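PDB 5OCS: putative NADH-depentdent flavin oxidoreductase from Cupriavidus metallidurans, which acts as an FMN-dependent ene-reductase of the Old Yellow Enzyme family, probably using a nicotinamide cofactor as its source of electrons. Local coordinates for the interface of chains A and B. Sequence-based numbering; all coordinates share one arbitrary frame. Chains: chain A/B, Putative NADH-depentdent flavin oxidoreductase.

All three contacts involve the short 3-10 helix 349-354 of one chain meeting the other chain. Contacts 1 and 2 show overlapping parts of the same two-fold-related docking, with the chains exchanged; their C-alpha centres are about 24 Å apart, and they share residues 26, 28, 37, 114, 350 and 351. Contact 3 continues contact 2: the centres lie about 8 Å apart, and the same helix of chain A meets B:Tyr27 and the 3-10 helix 113-115. The C-alpha centres of contacts 1 and 3 are about 31 Å apart. The interface is two-fold symmetric, and its closeness to FMN-binding residues suggests that each chain helps to shape its partner's active site.

Contact 1: the interface of chains A and B. Residues chain A 26, 28, 37, 41, 114, 328; chain B 350-351.
B:Gln350 lies flat on the indole of A:Trp37 while B:Tyr351 reaches past that ring to A:His41. Two polar links fix the ends of these side chains. The amide nitrogen NE2 of B:Gln350 donates to the hydroxyl OG of A:Ser28 at 2.9 Å, in the amide plane. The phenol OH of B:Tyr351 and ND1 of A:His41 share a nearly straight hydrogen bond of 2.8 Å (166° at H), each atom lying at the edge of the other's ring; which donates cannot be told from the heavy atoms. Serine is short and can accept from the amide while donating to O of A:Gln26; the histidine–phenol pair lets either group donate.

Stacking accounts for the flat part of the contact. A bend at chi2 (87°) turns the B:Gln350 amide almost parallel to the indole, with CD 3.7 Å from the centroid of the six-membered ring of A:Trp37. The benzo edge of A:Trp37, at CZ2 and CH2, points at the face of the B:Tyr351 ring, the planes turned by 61°. A broad tryptophan thus serves two neighbours at once.

Apolar packing completes the patch: methyl CD2 of A:Leu328 touches CE1 of B:Tyr351 at 3.7 Å, and CZ3 of A:Trp114 meets the B:Gln350 backbone at CA.

In the fold, chain B's C-terminal 3-10 helix 349-354 docks beside the FMN end of chain A's TIM barrel, against the 26-28 loop, helix 36-46 and helix 325-329.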
loop_
_atom_site.group_PDB
_atom_site.type_symbol
_atom_site.label_atom_id
_atom_site.label_comp_id
_atom_site.label_asym_id
_atom_site.label_seq_id
_atom_site.Cartn_x
_atom_site.Cartn_y
_atom_site.Cartn_z
ATOM N N GLN A 26 14.998 2.653 -1.148
ATOM C CA GLN A 26 14.354 2.185 0.034
ATOM C C GLN A 26 15.360 1.697 1.088
ATOM O O GLN A 26 14.960 1.519 2.236
ATOM C CB GLN A 26 13.366 1.037 -0.301
ATOM C CG GLN A 26 12.254 1.445 -1.233
ATOM C CD GLN A 26 11.423 2.531 -0.607
ATOM O OE1 GLN A 26 10.755 2.297 0.419
ATOM N NE2 GLN A 26 11.496 3.731 -1.151
ATOM N N SER A 28 16.451 -1.101 1.874
ATOM C CA SER A 28 15.769 -2.195 2.587
ATOM C C SER A 28 16.070 -3.582 2.007
ATOM O O SER A 28 15.265 -4.510 2.146
ATOM C CB SER A 28 14.250 -1.928 2.550
ATOM O OG SER A 28 13.948 -0.778 3.299
ATOM N N TRP A 37 9.714 -5.955 2.476
ATOM C CA TRP A 37 9.423 -4.527 2.308
ATOM C C TRP A 37 9.124 -4.204 0.845
ATOM O O TRP A 37 8.195 -3.434 0.554
ATOM C CB TRP A 37 10.591 -3.659 2.776
ATOM C CG TRP A 37 10.317 -2.207 2.501
ATOM C CD1 TRP A 37 10.826 -1.452 1.489
ATOM C CD2 TRP A 37 9.351 -1.400 3.151
ATOM N NE1 TRP A 37 10.281 -0.207 1.513
ATOM C CE2 TRP A 37 9.362 -0.147 2.523
ATOM C CE3 TRP A 37 8.494 -1.600 4.225
ATOM C CZ2 TRP A 37 8.567 0.882 2.934
ATOM C CZ3 TRP A 37 7.714 -0.548 4.650
ATOM C CH2 TRP A 37 7.745 0.669 4.004
ATOM N N HIS A 41 5.894 -2.342 -0.557
ATOM C CA HIS A 41 6.110 -1.015 -1.160
ATOM C C HIS A 41 5.842 -0.951 -2.637
ATOM O O HIS A 41 5.062 -0.100 -3.113
ATOM C CB HIS A 41 7.540 -0.583 -0.844
ATOM C CG HIS A 41 7.952 0.676 -1.525
ATOM N ND1 HIS A 41 7.398 1.900 -1.228
ATOM C CD2 HIS A 41 8.832 0.886 -2.528
ATOM C CE1 HIS A 41 7.956 2.819 -1.990
ATOM N NE2 HIS A 41 8.803 2.225 -2.809
ATOM N N TRP A 114 18.441 7.390 7.624
ATOM C CA TRP A 114 18.172 7.284 9.071
ATOM C C TRP A 114 19.418 6.973 9.901
ATOM O O TRP A 114 19.397 7.178 11.120
ATOM C CB TRP A 114 17.058 6.281 9.407
ATOM C CG TRP A 114 17.130 4.980 8.653
ATOM C CD1 TRP A 114 17.815 3.840 8.993
ATOM C CD2 TRP A 114 16.485 4.701 7.412
ATOM N NE1 TRP A 114 17.654 2.892 8.023
ATOM C CE2 TRP A 114 16.838 3.393 7.042
ATOM C CE3 TRP A 114 15.677 5.456 6.543
ATOM C CZ2 TRP A 114 16.365 2.798 5.862
ATOM C CZ3 TRP A 114 15.222 4.883 5.394
ATOM C CH2 TRP A 114 15.547 3.554 5.064
ATOM N N LEU A 328 4.814 8.799 -1.714
ATOM C CA LEU A 328 5.050 8.097 -0.446
ATOM C C LEU A 328 4.019 8.542 0.590
ATOM O O LEU A 328 3.471 7.730 1.341
ATOM C CB LEU A 328 6.446 8.337 0.083
ATOM C CG LEU A 328 7.610 7.947 -0.824
ATOM C CD1 LEU A 328 8.921 8.385 -0.214
ATOM C CD2 LEU A 328 7.572 6.465 -1.224
ATOM N N GLN B 350 11.421 3.955 6.108
ATOM C CA GLN B 350 11.519 4.144 4.676
ATOM C C GLN B 350 10.760 5.335 4.193
ATOM O O GLN B 350 11.100 5.874 3.152
ATOM C CB GLN B 350 11.017 2.875 3.946
ATOM C CG GLN B 350 11.895 1.628 4.162
ATOM C CD GLN B 350 11.563 0.801 5.406
ATOM O OE1 GLN B 350 10.837 1.251 6.285
ATOM N NE2 GLN B 350 12.127 -0.385 5.499
ATOM N N TYR B 351 9.709 5.710 4.920
ATOM C CA TYR B 351 8.828 6.804 4.566
ATOM C C TYR B 351 8.995 8.031 5.456
ATOM O O TYR B 351 8.256 8.991 5.292
ATOM C CB TYR B 351 7.365 6.317 4.650
ATOM C CG TYR B 351 6.971 5.240 3.676
ATOM C CD1 TYR B 351 7.693 4.991 2.499
ATOM C CD2 TYR B 351 5.805 4.508 3.878
ATOM C CE1 TYR B 351 7.286 4.031 1.604
ATOM C CE2 TYR B 351 5.411 3.527 2.983
ATOM C CZ TYR B 351 6.153 3.306 1.842
ATOM O OH TYR B 351 5.763 2.367 0.950
#

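Contact 2: the interface of chains A and B. Residues chain A 349-351; chain B 26, 28, 37, 114.
The aliphatic chain of A:Lys349 is laid over one face of the B:Trp114 indole, part of the reciprocal docking of A:Lys349 to A:Tyr351 at the dimer interface. Its CG stands 3.6 Å from the centroid of the six-membered ring of B:Trp114, and the next carbon, CD, covers the five-membered ring, coming within 3.5 Å of CE2 of B:Trp114. A chi1 of 60° sets CG of A:Lys349 between its backbone N and carbonyl carbon, and the extended remainder runs across the bicycle. Lysine suits this place because its long run of methylenes can cover both rings of the indole.

Next to this stack, A:Gln350 fits between two tryptophans, its CA near CZ3 of B:Trp114 and its amide stacked on B:Trp37, the planes 8° apart. NE2 of A:Gln350 donates to OG of B:Ser28 in a fairly straight bond of 2.9 Å.

Behind this first shell B:Gln26 positions both partners. Its backbone O accepts the hydroxyl OG of B:Ser28 at 2.7 Å, from above the carbonyl plane, and also sits at the edge of the B:Trp114 ring. Its side chain, bent at chi2, returns toward B:Trp37 and holds that indole's rotation: NE1 of B:Trp37 donates to OE1 of B:Gln26 at 2.8 Å, on an in-plane lone pair.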
loop_
_atom_site.group_PDB
_atom_site.type_symbol
_atom_site.label_atom_id
_atom_site.label_comp_id
_atom_site.label_asym_id
_atom_site.label_seq_id
_atom_site.Cartn_x
_atom_site.Cartn_y
_atom_site.Cartn_z
ATOM N N LYS A 349 -9.739 -4.281 -8.290
ATOM C CA LYS A 349 -11.145 -4.565 -7.955
ATOM C C LYS A 349 -11.392 -4.645 -6.466
ATOM O O LYS A 349 -12.488 -4.358 -6.001
ATOM C CB LYS A 349 -11.596 -5.879 -8.619
ATOM C CG LYS A 349 -10.787 -7.122 -8.191
ATOM C CD LYS A 349 -10.880 -8.303 -9.172
ATOM C CE LYS A 349 -9.863 -9.370 -8.818
ATOM N NZ LYS A 349 -9.848 -10.449 -9.835
ATOM N N GLN A 350 -10.393 -5.113 -5.703
ATOM C CA GLN A 350 -10.546 -5.232 -4.239
ATOM C C GLN A 350 -10.854 -3.890 -3.550
ATOM O O GLN A 350 -11.373 -3.855 -2.413
ATOM C CB GLN A 350 -9.310 -5.813 -3.570
ATOM C CG GLN A 350 -8.944 -7.246 -3.911
ATOM C CD GLN A 350 -8.143 -7.435 -5.218
ATOM O OE1 GLN A 350 -8.024 -6.530 -6.068
ATOM N NE2 GLN A 350 -7.672 -8.659 -5.428
ATOM N N TYR A 351 -10.507 -2.775 -4.226
ATOM C CA TYR A 351 -10.660 -1.444 -3.679
ATOM C C TYR A 351 -11.701 -0.598 -4.396
ATOM O O TYR A 351 -11.872 0.580 -4.071
ATOM C CB TYR A 351 -9.317 -0.725 -3.741
ATOM C CG TYR A 351 -8.210 -1.257 -2.886
ATOM C CD1 TYR A 351 -8.432 -2.157 -1.855
ATOM C CD2 TYR A 351 -6.902 -0.847 -3.133
ATOM C CE1 TYR A 351 -7.400 -2.601 -1.054
ATOM C CE2 TYR A 351 -5.839 -1.293 -2.364
ATOM C CZ TYR A 351 -6.096 -2.160 -1.307
ATOM O OH TYR A 351 -5.035 -2.588 -0.537
ATOM N N GLN B 26 -11.314 -8.936 1.343
ATOM C CA GLN B 26 -10.599 -8.753 0.092
ATOM C C GLN B 26 -10.953 -9.764 -0.978
ATOM O O GLN B 26 -10.594 -9.586 -2.146
ATOM C CB GLN B 26 -9.093 -8.813 0.381
ATOM C CG GLN B 26 -8.628 -7.800 1.411
ATOM C CD GLN B 26 -8.883 -6.378 0.894
ATOM O OE1 GLN B 26 -8.307 -5.990 -0.110
ATOM N NE2 GLN B 26 -9.850 -5.685 1.476
ATOM N N SER B 28 -9.699 -12.449 -1.849
ATOM C CA SER B 28 -8.463 -12.722 -2.548
ATOM C C SER B 28 -7.671 -13.886 -1.990
ATOM O O SER B 28 -6.485 -13.982 -2.278
ATOM C CB SER B 28 -7.631 -11.437 -2.549
ATOM O OG SER B 28 -8.319 -10.463 -3.312
ATOM N N TRP B 37 -1.663 -10.940 -2.261
ATOM C CA TRP B 37 -2.524 -9.780 -2.095
ATOM C C TRP B 37 -2.540 -9.362 -0.644
ATOM O O TRP B 37 -2.426 -8.199 -0.334
ATOM C CB TRP B 37 -3.962 -10.054 -2.562
ATOM C CG TRP B 37 -4.805 -8.838 -2.322
ATOM C CD1 TRP B 37 -5.628 -8.622 -1.299
ATOM C CD2 TRP B 37 -4.783 -7.628 -3.088
ATOM N NE1 TRP B 37 -6.166 -7.364 -1.368
ATOM C CE2 TRP B 37 -5.666 -6.732 -2.467
ATOM C CE3 TRP B 37 -4.131 -7.229 -4.251
ATOM C CZ2 TRP B 37 -5.891 -5.454 -2.945
ATOM C CZ3 TRP B 37 -4.380 -5.982 -4.738
ATOM C CH2 TRP B 37 -5.224 -5.097 -4.081
ATOM N N TRP B 114 -17.347 -7.806 -7.007
ATOM C CA TRP B 114 -17.061 -7.424 -8.394
ATOM C C TRP B 114 -17.623 -8.366 -9.418
ATOM O O TRP B 114 -17.693 -8.015 -10.597
ATOM C CB TRP B 114 -15.576 -7.243 -8.624
ATOM C CG TRP B 114 -14.732 -8.413 -8.263
ATOM C CD1 TRP B 114 -14.576 -9.510 -8.958
ATOM C CD2 TRP B 114 -13.966 -8.566 -7.072
ATOM N NE1 TRP B 114 -13.698 -10.386 -8.326
ATOM C CE2 TRP B 114 -13.292 -9.800 -7.163
ATOM C CE3 TRP B 114 -13.719 -7.747 -5.980
ATOM C CZ2 TRP B 114 -12.415 -10.251 -6.180
ATOM C CZ3 TRP B 114 -12.870 -8.217 -4.978
ATOM C CH2 TRP B 114 -12.207 -9.426 -5.107
#

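Contact 3: the interface of chains A and B. Residues chain A 353, 370; chain B 27, 113.
A:Arg353 brings its NH1 into the angle between B:Tyr27 and B:Pro113, where the firmer part of this small contact lies. NH1 of A:Arg353 is 3.6 Å from CG of B:Pro113 and 3.5 Å from the phenol OH of B:Tyr27, too long for a hydrogen bond. The bend at chi3 (67°) turns the guanidinium toward the tyrosine, whose CE1 lies at its edge and in its plane; the two flat groups are tilted by 37°. A:Arg353 probably corresponds to the arginine finger of YqjM-like enzymes, which reaches into the partner's active site. B:Pro113 supports the tyrosine within its own chain, resting CD 3.4 Å above the centre of the B:Tyr27 ring; a rigid proline suits such a backing.

The other side is looser. A:Gln370 is poorly ordered, and its modelled amide reaches B:Tyr27 through water 1, which lies 2.9 Å from OE1 of A:Gln370 and equally far from OH of B:Tyr27. This bridge should be read with caution.

B:Tyr27, probably the active-site tyrosine of the Cys-x-Tyr segment, sits just beyond FMN-binding B:Cys25, and B:Pro113 begins the 3-10 helix 113-115. Against them chain A places its 3-10 helix 349-354 and the end of its C-terminal extension.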
loop_
_atom_site.group_PDB
_atom_site.type_symbol
_atom_site.label_atom_id
_atom_site.label_comp_id
_atom_site.label_asym_id
_atom_site.label_seq_id
_atom_site.Cartn_x
_atom_site.Cartn_y
_atom_site.Cartn_z
ATOM N N ARG A 353 -14.854 -0.317 -4.038
ATOM C CA ARG A 353 -15.850 0.262 -3.115
ATOM C C ARG A 353 -15.336 1.453 -2.334
ATOM O O ARG A 353 -16.122 2.098 -1.659
ATOM C CB ARG A 353 -16.379 -0.812 -2.147
ATOM C CG ARG A 353 -17.141 -1.886 -2.871
ATOM C CD ARG A 353 -17.116 -3.221 -2.151
ATOM N NE ARG A 353 -17.832 -3.225 -0.872
ATOM C CZ ARG A 353 -17.900 -4.280 -0.062
ATOM N NH1 ARG A 353 -17.300 -5.429 -0.399
ATOM N NH2 ARG A 353 -18.562 -4.188 1.102
ATOM N N GLN A 370 -24.254 -7.059 -4.372
ATOM C CA GLN A 370 -24.166 -7.851 -3.130
ATOM C C GLN A 370 -25.539 -8.369 -2.824
ATOM O O GLN A 370 -26.508 -7.708 -3.144
ATOM C CB GLN A 370 -23.665 -7.000 -1.953
ATOM C CG GLN A 370 -22.247 -7.378 -1.505
ATOM C CD GLN A 370 -21.753 -6.714 -0.203
ATOM O OE1 GLN A 370 -20.686 -7.074 0.300
ATOM N NE2 GLN A 370 -22.517 -5.756 0.343
ATOM N N TYR B 27 -11.640 -10.845 -0.609
ATOM C CA TYR B 27 -12.048 -11.892 -1.524
ATOM C C TYR B 27 -10.867 -12.343 -2.431
ATOM O O TYR B 27 -11.032 -12.592 -3.618
ATOM C CB TYR B 27 -13.262 -11.467 -2.366
ATOM C CG TYR B 27 -14.315 -10.761 -1.570
ATOM C CD1 TYR B 27 -14.270 -9.390 -1.415
ATOM C CD2 TYR B 27 -15.362 -11.466 -1.003
ATOM C CE1 TYR B 27 -15.218 -8.729 -0.680
ATOM C CE2 TYR B 27 -16.323 -10.821 -0.245
ATOM C CZ TYR B 27 -16.218 -9.464 -0.064
ATOM O OH TYR B 27 -17.200 -8.794 0.647
ATOM N N PRO B 113 -18.057 -9.300 -4.729
ATOM C CA PRO B 113 -18.813 -8.130 -5.124
ATOM C C PRO B 113 -18.576 -7.693 -6.526
ATOM O O PRO B 113 -19.515 -7.257 -7.166
ATOM C CB PRO B 113 -18.329 -7.062 -4.169
ATOM C CG PRO B 113 -18.043 -7.869 -2.902
ATOM C CD PRO B 113 -17.373 -9.076 -3.449
HETATM O O HOH W 1 -19.829 -9.891 0.306
#